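Local coordinates for arginyl-tRNA synthetase, putative (Plasmodium falciparum, PDB 5JLD), which probably attaches L-arginine to its cognate tRNA(Arg) at the expense of ATP, as a class I aminoacyl-tRNA synthetase, at residues A412-L416 and I436-S440; K114-S118 and S572-L577; K374-V378 and L530-L534; E8-I14 and V95-Y101. All blocks are in the same frame, centred on the assembly; numbering follows the deposited sequence.

Two of the four contacts join domains and two lie within one. Contact 4 packs a helix on the sheet within the N-terminal domain, and contact 1 pairs two helices of the catalytic region. Contacts 2 and 3 pack segments of the anticodon-binding domain against the body of the enzyme. Contact 3 uses an edge strand of the parallel sheet at whose C-terminal strand ends class I synthetases place the active site, as is probably so here. The nearest atoms of contacts 2 and 4 are about 6 Å apart, those of contacts 3 and 4 about 8 Å. Helix 522-532 links the latter pair, also touching Cys9 and Thr11. Contact 1 lies apart, its centre about 36 Å from that of contact 3.

Contact 1: residues A412-L416 and I436-S440; sequences AKRDL and IDQLS
This is a helix-helix packing contact between two consecutive helices, 401-420 and 436-453, on the periphery of the catalytic region. Both segments are helical, with axes that come within 9.6 Å and N-to-C directions at 113°, so only a short patch meets. The backbones are closest at Lys413 and Ser440, whose CA atoms lie 5.0 Å apart. The small Ser440 and Ala412 allow this: Ala412 CB sits 3.9 Å from Ser440 O, and Lys413 brings its CB to 3.2 Å from Ser440 OG, its long chain leading off toward Asp437. Ser440 (m) donates from OG to Ile436 O (2.6 Å), one turn back, which satisfies a buried hydroxyl. Beside it, Leu416 (t, p) places CD2 3.7 Å from Leu439 CD2 and 4.4 Å from Ile436 CG2. Farther out, Lys413 (t, t, m, t) bends at chi3, packs CE 4.1 Å from Ile436 CG2 and forms a salt bridge with Asp437; Lys413 NZ and Asp437 OD1 are modelled too close, at 2.2 Å, so their positions are uncertain. Helix 436-453 has just begun, with Asp435 OD1 accepting weak hydrogen bonds from Asp437 N and Gln438 N, and Leu439 also touches Ile590 and Leu593 near the C-terminus.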
loop_
_atom_site.group_PDB
_atom_site.type_symbol
_atom_site.label_atom_id
_atom_site.label_comp_id
_atom_site.label_asym_id
_atom_site.label_seq_id
_atom_site.Cartn_x
_atom_site.Cartn_y
_atom_site.Cartn_z
ATOM N N ALA A 412 11.404 16.815 15.867
ATOM C CA ALA A 412 10.368 17.570 15.171
ATOM C C ALA A 412 9.938 18.782 15.989
ATOM O O ALA A 412 9.798 19.874 15.450
ATOM C CB ALA A 412 9.169 16.686 14.864
ATOM N N LYS A 413 9.731 18.587 17.286
ATOM C CA LYS A 413 9.356 19.685 18.161
ATOM C C LYS A 413 10.441 20.754 18.180
ATOM O O LYS A 413 10.142 21.940 18.112
ATOM C CB LYS A 413 9.096 19.202 19.586
ATOM C CG LYS A 413 8.995 20.361 20.560
ATOM C CD LYS A 413 8.807 19.910 21.982
ATOM C CE LYS A 413 7.424 19.352 22.193
ATOM N NZ LYS A 413 7.193 19.064 23.637
ATOM N N ARG A 414 11.697 20.325 18.279
ATOM C CA ARG A 414 12.837 21.246 18.228
ATOM C C ARG A 414 12.812 22.109 16.959
ATOM O O ARG A 414 12.852 23.357 17.019
ATOM C CB ARG A 414 14.149 20.457 18.315
ATOM C CG ARG A 414 15.399 21.232 17.932
ATOM C CD ARG A 414 16.639 20.347 18.044
ATOM N NE ARG A 414 17.463 20.393 16.839
ATOM C CZ ARG A 414 18.335 19.451 16.491
ATOM N NH1 ARG A 414 18.497 18.377 17.255
ATOM N NH2 ARG A 414 19.041 19.580 15.375
ATOM N N ASP A 415 12.728 21.445 15.809
ATOM C CA ASP A 415 12.697 22.172 14.548
ATOM C C ASP A 415 11.502 23.129 14.499
ATOM O O ASP A 415 11.627 24.280 14.060
ATOM C CB ASP A 415 12.660 21.200 13.371
ATOM C CG ASP A 415 13.822 20.220 13.395
ATOM O OD1 ASP A 415 14.904 20.586 13.910
ATOM O OD2 ASP A 415 13.653 19.081 12.906
ATOM N N LEU A 416 10.362 22.654 14.997
ATOM C CA LEU A 416 9.116 23.414 14.986
ATOM C C LEU A 416 9.196 24.696 15.816
ATOM O O LEU A 416 8.916 25.773 15.308
ATOM C CB LEU A 416 7.957 22.545 15.481
ATOM C CG LEU A 416 6.588 23.224 15.579
ATOM C CD1 LEU A 416 6.206 23.853 14.252
ATOM C CD2 LEU A 416 5.520 22.242 16.026
ATOM N N ILE A 436 1.509 21.428 21.651
ATOM C CA ILE A 436 2.704 21.295 20.819
ATOM C C ILE A 436 3.215 19.860 20.816
ATOM O O ILE A 436 3.774 19.396 19.826
ATOM C CB ILE A 436 3.837 22.239 21.287
ATOM C CG1 ILE A 436 3.358 23.694 21.299
ATOM C CG2 ILE A 436 5.054 22.117 20.378
ATOM C CD1 ILE A 436 2.879 24.191 19.945
ATOM N N ASP A 437 3.004 19.155 21.920
ATOM C CA ASP A 437 3.429 17.763 22.023
ATOM C C ASP A 437 2.730 16.869 21.004
ATOM O O ASP A 437 3.392 16.186 20.220
ATOM C CB ASP A 437 3.182 17.244 23.439
ATOM C CG ASP A 437 4.084 17.907 24.449
ATOM O OD1 ASP A 437 5.189 18.317 24.052
ATOM O OD2 ASP A 437 3.695 18.031 25.630
ATOM N N GLN A 438 1.398 16.887 21.009
ATOM C CA GLN A 438 0.615 16.051 20.097
ATOM C C GLN A 438 0.933 16.403 18.662
ATOM O O GLN A 438 1.049 15.525 17.811
ATOM C CB GLN A 438 -0.890 16.206 20.347
ATOM N N LEU A 439 1.076 17.699 18.402
ATOM C CA LEU A 439 1.395 18.183 17.065
ATOM C C LEU A 439 2.744 17.649 16.595
ATOM O O LEU A 439 2.869 17.169 15.466
ATOM C CB LEU A 439 1.386 19.715 17.028
ATOM C CG LEU A 439 1.738 20.358 15.683
ATOM C CD1 LEU A 439 0.677 20.039 14.639
ATOM C CD2 LEU A 439 1.894 21.866 15.820
ATOM N N SER A 440 3.741 17.738 17.472
ATOM C CA SER A 440 5.078 17.222 17.188
ATOM C C SER A 440 5.051 15.719 16.906
ATOM O O SER A 440 5.670 15.247 15.952
ATOM C CB SER A 440 6.025 17.512 18.356
ATOM O OG SER A 440 6.065 18.896 18.653
#

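Contact 2: residues K114-S118 and S572-L577; sequences KIDIS and SITKSL
Residues 114-118 run extended, Lys114 and Ile115 as a short strand and the rest as loop, along one face of the regular helical segment 572-577, in roughly the same direction. The register is set by two CA pairs, Ile115 with Ile573 at 6.8 Å and Ile117 with Leu577 at 7.4 Å. Two residues of extended chain thus keep pace with one turn of helix, closed by backbone bonds from Ser576 N to Ser572 O (2.9 Å) and from Leu577 N to Ile573 O (3.0 Å). Ile115 and Ile117 direct CB toward the helix, while Asp116 between them faces away. Strand 114-115 belongs to a two-stranded antiparallel hairpin with 110-111, and helix 564-584 to the helical bundle of the DALR anticodon-binding domain, so the contact packs that bundle against the short hairpin 110-115 and the extended residues that follow it. Both isoleucines adopt the m, t rotamer, which extends CD1 into the helix surface. Ile115 CD1 lies 3.3 Å from Ser572 OG and 3.8 Å from Ile573 CG1, and its CG2 is 3.7 Å from Ser576 OG. Ile117 CD1 reaches Leu577 CB and Ser576 CB, both at 3.9 Å. Serines, being small, let the branched side chains approach the helix backbone closely: Ile117 CD1 is 3.6 Å from Leu577 CA. Ile573 and Leu577 also touch Ile519 of helix 510-520.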
loop_
_atom_site.group_PDB
_atom_site.type_symbol
_atom_site.label_atom_id
_atom_site.label_comp_id
_atom_site.label_asym_id
_atom_site.label_seq_id
_atom_site.Cartn_x
_atom_site.Cartn_y
_atom_site.Cartn_z
ATOM N N LYS A 114 -20.240 20.149 -2.719
ATOM C CA LYS A 114 -18.980 19.863 -2.044
ATOM C C LYS A 114 -18.150 18.910 -2.867
ATOM O O LYS A 114 -18.677 18.162 -3.657
ATOM C CB LYS A 114 -19.218 19.290 -0.655
ATOM N N ILE A 115 -16.847 18.937 -2.677
ATOM C CA ILE A 115 -15.981 18.046 -3.451
ATOM C C ILE A 115 -15.987 16.596 -2.956
ATOM O O ILE A 115 -15.672 16.330 -1.801
ATOM C CB ILE A 115 -14.538 18.556 -3.443
ATOM C CG1 ILE A 115 -14.460 19.874 -4.219
ATOM C CG2 ILE A 115 -13.609 17.530 -4.068
ATOM C CD1 ILE A 115 -13.208 20.632 -3.949
ATOM N N ASP A 116 -16.329 15.664 -3.842
ATOM C CA ASP A 116 -16.314 14.244 -3.505
ATOM C C ASP A 116 -15.444 13.431 -4.477
ATOM O O ASP A 116 -15.874 13.103 -5.588
ATOM C CB ASP A 116 -17.737 13.687 -3.485
ATOM C CG ASP A 116 -17.787 12.210 -3.088
ATOM O OD1 ASP A 116 -16.891 11.756 -2.342
ATOM O OD2 ASP A 116 -18.730 11.505 -3.517
ATOM N N ILE A 117 -14.222 13.114 -4.052
ATOM C CA ILE A 117 -13.314 12.274 -4.836
ATOM C C ILE A 117 -13.583 10.786 -4.588
ATOM O O ILE A 117 -13.385 10.288 -3.479
ATOM C CB ILE A 117 -11.836 12.577 -4.507
ATOM C CG1 ILE A 117 -11.504 14.038 -4.816
ATOM C CG2 ILE A 117 -10.923 11.657 -5.286
ATOM C CD1 ILE A 117 -10.231 14.521 -4.150
ATOM N N SER A 118 -14.029 10.084 -5.625
ATOM C CA SER A 118 -14.470 8.697 -5.493
ATOM C C SER A 118 -14.037 7.888 -6.702
ATOM O O SER A 118 -13.934 8.417 -7.815
ATOM C CB SER A 118 -15.988 8.619 -5.351
ATOM O OG SER A 118 -16.470 9.695 -4.571
ATOM N N SER A 572 -9.266 24.348 -4.070
ATOM C CA SER A 572 -10.139 23.501 -3.251
ATOM C C SER A 572 -10.018 22.031 -3.633
ATOM O O SER A 572 -9.833 21.140 -2.772
ATOM C CB SER A 572 -11.591 23.969 -3.395
ATOM O OG SER A 572 -12.432 23.439 -2.394
ATOM N N ILE A 573 -10.118 21.775 -4.933
ATOM C CA ILE A 573 -9.899 20.420 -5.417
ATOM C C ILE A 573 -8.523 19.906 -5.005
ATOM O O ILE A 573 -8.403 18.793 -4.478
ATOM C CB ILE A 573 -10.033 20.337 -6.936
ATOM C CG1 ILE A 573 -11.439 20.790 -7.355
ATOM C CG2 ILE A 573 -9.722 18.916 -7.403
ATOM C CD1 ILE A 573 -11.662 20.838 -8.874
ATOM N N THR A 574 -7.491 20.729 -5.219
ATOM C CA THR A 574 -6.136 20.308 -4.880
ATOM C C THR A 574 -5.995 19.973 -3.398
ATOM O O THR A 574 -5.382 18.978 -3.053
ATOM C CB THR A 574 -5.100 21.370 -5.242
ATOM O OG1 THR A 574 -5.144 21.606 -6.656
ATOM C CG2 THR A 574 -3.685 20.903 -4.843
ATOM N N LYS A 575 -6.566 20.816 -2.538
ATOM C CA LYS A 575 -6.602 20.566 -1.100
ATOM C C LYS A 575 -7.249 19.223 -0.778
ATOM O O LYS A 575 -6.634 18.384 -0.121
ATOM C CB LYS A 575 -7.354 21.682 -0.375
ATOM C CG LYS A 575 -7.398 21.522 1.137
ATOM C CD LYS A 575 -7.729 22.851 1.796
ATOM C CE LYS A 575 -9.194 22.959 2.168
ATOM N NZ LYS A 575 -9.445 22.344 3.500
ATOM N N SER A 576 -8.484 19.023 -1.241
ATOM C CA SER A 576 -9.150 17.736 -1.038
ATOM C C SER A 576 -8.258 16.543 -1.424
ATOM O O SER A 576 -8.115 15.569 -0.659
ATOM C CB SER A 576 -10.457 17.663 -1.836
ATOM O OG SER A 576 -11.478 18.425 -1.225
ATOM N N LEU A 577 -7.661 16.627 -2.611
ATOM C CA LEU A 577 -6.879 15.518 -3.135
ATOM C C LEU A 577 -5.612 15.285 -2.299
ATOM O O LEU A 577 -5.228 14.147 -2.029
ATOM C CB LEU A 577 -6.517 15.767 -4.602
ATOM C CG LEU A 577 -5.795 14.652 -5.361
ATOM C CD1 LEU A 577 -6.572 13.311 -5.232
ATOM C CD2 LEU A 577 -5.605 15.049 -6.836
#

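Contact 3: residues K374-V378 and L530-L534; sequences KLMHV and LKNML
Met533 and Met376 bury the most surface here, followed by Val378. Met533 is the first residue to leave helical phi/psi after helix 522-532; its positive phi (phi/psi 56/29) turns the chain so that CB points toward the strand formed by 374-378. The CA atoms of Met533 and Val378 lie 6.9 Å apart, and Val378 CG2 packs 3.6 Å from Met533 CB. The m, m start of the Met533 side chain takes CE to within 4.0 Å of Met376 SD. Methionine suits both positions, its apolar, flexible, unbranched chain fitting the gap between strand and helix end. Strand 374-380 is an edge strand of the five-stranded parallel sheet, the Rossmann-type core of a class I synthetase, and residues 530-534 belong to the anticodon-binding domain. Met533 reaches further into that core, touching Ile345 of strand 343-349 and Ile161 and Phe165 of helix 149-167. Being two residues apart on an extended strand, Lys374, Met376 and Val378 share the face toward 530-534, and His377 points away. Met376 CE also lies 3.8 Å from Lys531 O. Lys374, with all four chi angles t, stretches out to donate from NZ to Leu530 O (2.9 Å), near the helix end; NZ bonds to Tyr131 OH as well. Asn532 OD1 accepts from Leu534 N (3.0 Å), making an Asx turn that shapes the helix exit.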
loop_
_atom_site.group_PDB
_atom_site.type_symbol
_atom_site.label_atom_id
_atom_site.label_comp_id
_atom_site.label_asym_id
_atom_site.label_seq_id
_atom_site.Cartn_x
_atom_site.Cartn_y
_atom_site.Cartn_z
ATOM N N LYS A 374 -6.346 -14.017 -6.191
ATOM C CA LYS A 374 -5.079 -13.332 -6.423
ATOM C C LYS A 374 -4.194 -13.382 -5.182
ATOM O O LYS A 374 -4.508 -12.774 -4.143
ATOM C CB LYS A 374 -5.336 -11.873 -6.833
ATOM C CG LYS A 374 -4.194 -11.227 -7.618
ATOM C CD LYS A 374 -4.507 -9.754 -7.907
ATOM C CE LYS A 374 -3.599 -9.158 -8.976
ATOM N NZ LYS A 374 -4.121 -7.849 -9.459
ATOM N N LEU A 375 -3.085 -14.102 -5.292
ATOM C CA LEU A 375 -2.191 -14.277 -4.175
ATOM C C LEU A 375 -0.942 -13.453 -4.417
ATOM O O LEU A 375 -0.222 -13.663 -5.397
ATOM C CB LEU A 375 -1.836 -15.764 -3.986
ATOM C CG LEU A 375 -2.998 -16.748 -3.821
ATOM C CD1 LEU A 375 -2.486 -18.199 -3.832
ATOM C CD2 LEU A 375 -3.831 -16.453 -2.557
ATOM N N MET A 376 -0.669 -12.527 -3.509
ATOM C CA MET A 376 0.382 -11.572 -3.760
ATOM C C MET A 376 1.370 -11.551 -2.622
ATOM O O MET A 376 1.005 -11.520 -1.448
ATOM C CB MET A 376 -0.192 -10.168 -3.968
ATOM C CG MET A 376 -1.475 -10.099 -4.791
ATOM S SD MET A 376 -1.958 -8.399 -5.230
ATOM C CE MET A 376 -0.717 -8.034 -6.469
ATOM N N HIS A 377 2.638 -11.571 -2.978
ATOM C CA HIS A 377 3.667 -11.283 -2.017
ATOM C C HIS A 377 4.149 -9.856 -2.237
ATOM O O HIS A 377 4.542 -9.510 -3.342
ATOM C CB HIS A 377 4.818 -12.265 -2.149
ATOM C CG HIS A 377 5.905 -12.034 -1.150
ATOM N ND1 HIS A 377 7.058 -11.343 -1.456
ATOM C CD2 HIS A 377 6.005 -12.378 0.152
ATOM C CE1 HIS A 377 7.828 -11.286 -0.387
ATOM N NE2 HIS A 377 7.218 -11.910 0.605
ATOM N N VAL A 378 4.103 -9.043 -1.183
ATOM C CA VAL A 378 4.609 -7.675 -1.188
ATOM C C VAL A 378 5.859 -7.603 -0.307
ATOM O O VAL A 378 5.771 -7.508 0.930
ATOM C CB VAL A 378 3.551 -6.660 -0.670
ATOM C CG1 VAL A 378 4.141 -5.266 -0.576
ATOM C CG2 VAL A 378 2.292 -6.661 -1.546
ATOM N N LEU A 530 -3.202 -1.926 -7.793
ATOM C CA LEU A 530 -3.886 -3.218 -7.763
ATOM C C LEU A 530 -3.062 -4.298 -8.475
ATOM O O LEU A 530 -3.125 -5.480 -8.126
ATOM C CB LEU A 530 -5.267 -3.104 -8.415
ATOM C CG LEU A 530 -6.339 -2.284 -7.702
ATOM C CD1 LEU A 530 -7.656 -2.432 -8.461
ATOM C CD2 LEU A 530 -6.497 -2.680 -6.227
ATOM N N LYS A 531 -2.279 -3.874 -9.462
ATOM C CA LYS A 531 -1.485 -4.789 -10.271
ATOM C C LYS A 531 -0.141 -5.158 -9.632
ATOM O O LYS A 531 0.292 -6.297 -9.725
ATOM C CB LYS A 531 -1.246 -4.183 -11.663
ATOM C CG LYS A 531 -2.533 -4.031 -12.476
ATOM C CD LYS A 531 -2.309 -3.303 -13.786
ATOM C CE LYS A 531 -1.497 -4.144 -14.756
ATOM N NZ LYS A 531 -1.415 -3.508 -16.105
ATOM N N ASN A 532 0.530 -4.204 -9.000
ATOM C CA ASN A 532 1.889 -4.482 -8.526
ATOM C C ASN A 532 2.160 -4.081 -7.070
ATOM O O ASN A 532 3.251 -4.316 -6.557
ATOM C CB ASN A 532 2.926 -3.803 -9.467
ATOM C CG ASN A 532 2.728 -2.288 -9.603
ATOM O OD1 ASN A 532 2.272 -1.606 -8.681
ATOM N ND2 ASN A 532 3.091 -1.756 -10.769
ATOM N N MET A 533 1.177 -3.454 -6.422
ATOM C CA MET A 533 1.308 -3.045 -5.017
ATOM C C MET A 533 2.501 -2.146 -4.739
ATOM O O MET A 533 3.024 -2.153 -3.634
ATOM C CB MET A 533 1.398 -4.281 -4.107
ATOM C CG MET A 533 0.082 -5.037 -3.964
ATOM S SD MET A 533 -1.198 -4.029 -3.210
ATOM C CE MET A 533 -2.596 -4.629 -4.159
ATOM N N LEU A 534 2.930 -1.353 -5.720
ATOM C CA LEU A 534 4.018 -0.416 -5.465
ATOM C C LEU A 534 3.446 0.935 -5.023
ATOM O O LEU A 534 3.136 1.803 -5.858
ATOM C CB LEU A 534 4.915 -0.267 -6.701
ATOM C CG LEU A 534 5.488 -1.591 -7.219
ATOM C CD1 LEU A 534 6.158 -1.425 -8.594
ATOM C CD2 LEU A 534 6.459 -2.191 -6.212
#

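Contact 4: residues E8-I14 and V95-Y101; sequences ECITKKI and VKLSKDY
Ile10 and Ile14, one turn apart on helix 10-14, face Val95 and Leu97 on strand 95-97. Ile14 CD1 lies 4.1 Å from Val95 CG2 and 4.3 Å from Leu97 CD2, while Ile10 CD1 meets Leu97 CD1 at 4.0 Å. The paired CA atoms are 9.8 Å (Ile10-Leu97) and 9.2 Å (Ile14-Val95) apart, room that these branched aliphatic side chains fill; the axes approach to 12.1 Å with directions at 127°. This is helix-on-sheet packing within the N-terminal domain: strand 93-97 is an inner strand of a four-stranded antiparallel sheet, whose Tyr45 and Phe82 also touch Ile14. After the strand, Ser98 is the N-cap of helix 99-108, its OG accepting from Tyr101 N (3.0 Å). Tyr101, chi1 t, returns toward helix 10-25, its CE2 4.0 Å from Ile10 CD1 at the ring edge. Its OH donates to Glu8 OE1 (2.7 Å), and the same carboxylate oxygen forms a salt bridge with Lys13 NZ (3.0 Å), so one acid serves phenol and ammonium together.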
loop_
_atom_site.group_PDB
_atom_site.type_symbol
_atom_site.label_atom_id
_atom_site.label_comp_id
_atom_site.label_asym_id
_atom_site.label_seq_id
_atom_site.Cartn_x
_atom_site.Cartn_y
_atom_site.Cartn_z
ATOM N N GLU A 8 -13.214 8.823 -13.960
ATOM C CA GLU A 8 -12.880 7.942 -15.064
ATOM C C GLU A 8 -11.425 7.522 -14.944
ATOM O O GLU A 8 -10.569 8.324 -14.520
ATOM C CB GLU A 8 -13.127 8.674 -16.393
ATOM C CG GLU A 8 -13.510 7.794 -17.552
ATOM C CD GLU A 8 -13.919 8.593 -18.793
ATOM O OE1 GLU A 8 -13.747 9.841 -18.827
ATOM O OE2 GLU A 8 -14.427 7.955 -19.737
ATOM N N CYS A 9 -11.118 6.288 -15.326
ATOM C CA CYS A 9 -9.724 5.884 -15.382
ATOM C C CYS A 9 -9.169 6.195 -16.776
ATOM O O CYS A 9 -9.424 5.467 -17.731
ATOM C CB CYS A 9 -9.535 4.395 -15.059
ATOM S SG CYS A 9 -7.788 3.848 -15.196
ATOM N N ILE A 10 -8.395 7.268 -16.877
ATOM C CA ILE A 10 -7.985 7.783 -18.187
ATOM C C ILE A 10 -7.036 6.841 -18.950
ATOM O O ILE A 10 -7.199 6.646 -20.157
ATOM C CB ILE A 10 -7.338 9.176 -18.042
ATOM C CG1 ILE A 10 -8.391 10.188 -17.569
ATOM C CG2 ILE A 10 -6.704 9.617 -19.356
ATOM C CD1 ILE A 10 -7.840 11.584 -17.342
ATOM N N THR A 11 -6.055 6.255 -18.265
ATOM C CA THR A 11 -5.162 5.302 -18.933
ATOM C C THR A 11 -5.949 4.186 -19.645
ATOM O O THR A 11 -5.578 3.784 -20.747
ATOM C CB THR A 11 -4.147 4.670 -17.940
ATOM O OG1 THR A 11 -3.219 5.668 -17.504
ATOM C CG2 THR A 11 -3.375 3.551 -18.598
ATOM N N LYS A 12 -7.035 3.709 -19.022
ATOM C CA LYS A 12 -7.828 2.602 -19.578
ATOM C C LYS A 12 -8.699 3.086 -20.713
ATOM O O LYS A 12 -8.910 2.376 -21.700
ATOM C CB LYS A 12 -8.722 1.948 -18.508
ATOM C CG LYS A 12 -8.074 0.836 -17.704
ATOM C CD LYS A 12 -9.123 0.124 -16.809
ATOM C CE LYS A 12 -9.905 -0.933 -17.580
ATOM N NZ LYS A 12 -9.125 -2.194 -17.683
ATOM N N LYS A 13 -9.212 4.302 -20.555
ATOM C CA LYS A 13 -9.991 4.964 -21.598
ATOM C C LYS A 13 -9.183 5.093 -22.906
ATOM O O LYS A 13 -9.615 4.674 -24.006
ATOM C CB LYS A 13 -10.435 6.340 -21.104
ATOM C CG LYS A 13 -11.347 7.075 -22.067
ATOM C CD LYS A 13 -11.792 8.424 -21.521
ATOM C CE LYS A 13 -12.952 8.960 -22.356
ATOM N NZ LYS A 13 -13.561 10.196 -21.795
ATOM N N ILE A 14 -7.992 5.656 -22.768
ATOM C CA ILE A 14 -7.103 5.873 -23.907
ATOM C C ILE A 14 -6.599 4.544 -24.489
ATOM O O ILE A 14 -6.534 4.367 -25.731
ATOM C CB ILE A 14 -5.922 6.751 -23.509
ATOM C CG1 ILE A 14 -6.393 8.194 -23.269
ATOM C CG2 ILE A 14 -4.844 6.678 -24.556
ATOM C CD1 ILE A 14 -5.257 9.186 -22.942
ATOM N N VAL A 95 -0.582 11.949 -27.268
ATOM C CA VAL A 95 -1.834 12.687 -27.234
ATOM C C VAL A 95 -1.840 13.655 -26.063
ATOM O O VAL A 95 -1.176 13.427 -25.026
ATOM C CB VAL A 95 -3.064 11.759 -27.117
ATOM C CG1 VAL A 95 -3.195 10.881 -28.340
ATOM C CG2 VAL A 95 -2.991 10.908 -25.825
ATOM N N LYS A 96 -2.590 14.736 -26.262
ATOM C CA LYS A 96 -2.882 15.719 -25.231
ATOM C C LYS A 96 -4.379 15.760 -25.036
ATOM O O LYS A 96 -5.135 15.810 -26.010
ATOM C CB LYS A 96 -2.389 17.119 -25.607
ATOM C CG LYS A 96 -0.889 17.322 -25.573
ATOM C CD LYS A 96 -0.544 18.789 -25.853
ATOM C CE LYS A 96 0.958 19.009 -25.941
ATOM N NZ LYS A 96 1.305 20.380 -26.409
ATOM N N LEU A 97 -4.811 15.744 -23.779
ATOM C CA LEU A 97 -6.219 15.898 -23.483
ATOM C C LEU A 97 -6.620 17.347 -23.710
ATOM O O LEU A 97 -5.869 18.259 -23.382
ATOM C CB LEU A 97 -6.509 15.470 -22.045
ATOM C CG LEU A 97 -6.069 14.037 -21.777
ATOM C CD1 LEU A 97 -6.156 13.740 -20.306
ATOM C CD2 LEU A 97 -6.970 13.106 -22.575
ATOM N N SER A 98 -7.806 17.554 -24.264
ATOM C CA SER A 98 -8.324 18.905 -24.453
ATOM C C SER A 98 -8.633 19.601 -23.127
ATOM O O SER A 98 -8.867 18.966 -22.093
ATOM C CB SER A 98 -9.591 18.875 -25.303
ATOM O OG SER A 98 -10.647 18.285 -24.553
ATOM N N LYS A 99 -8.613 20.923 -23.188
ATOM C CA LYS A 99 -8.992 21.804 -22.099
ATOM C C LYS A 99 -10.425 21.495 -21.623
ATOM O O LYS A 99 -10.720 21.471 -20.417
ATOM C CB LYS A 99 -8.845 23.262 -22.591
ATOM C CG LYS A 99 -9.563 24.337 -21.800
ATOM C CD LYS A 99 -9.433 25.694 -22.514
ATOM C CE LYS A 99 -10.032 26.818 -21.683
ATOM N NZ LYS A 99 -11.499 26.646 -21.471
ATOM N N ASP A 100 -11.314 21.222 -22.574
ATOM C CA ASP A 100 -12.708 20.982 -22.221
ATOM C C ASP A 100 -12.903 19.622 -21.557
ATOM O O ASP A 100 -13.654 19.514 -20.582
ATOM C CB ASP A 100 -13.620 21.097 -23.440
ATOM C CG ASP A 100 -15.089 20.971 -23.067
ATOM O OD1 ASP A 100 -15.646 21.934 -22.492
ATOM O OD2 ASP A 100 -15.682 19.904 -23.332
ATOM N N TYR A 101 -12.228 18.590 -22.055
ATOM C CA TYR A 101 -12.306 17.302 -21.381
ATOM C C TYR A 101 -11.846 17.409 -19.925
ATOM O O TYR A 101 -12.483 16.863 -19.015
ATOM C CB TYR A 101 -11.476 16.217 -22.077
ATOM C CG TYR A 101 -11.506 14.920 -21.258
ATOM C CD1 TYR A 101 -12.649 14.131 -21.207
ATOM C CD2 TYR A 101 -10.401 14.523 -20.501
ATOM C CE1 TYR A 101 -12.683 12.948 -20.427
ATOM C CE2 TYR A 101 -10.420 13.365 -19.748
ATOM C CZ TYR A 101 -11.558 12.582 -19.703
ATOM O OH TYR A 101 -11.539 11.437 -18.927
#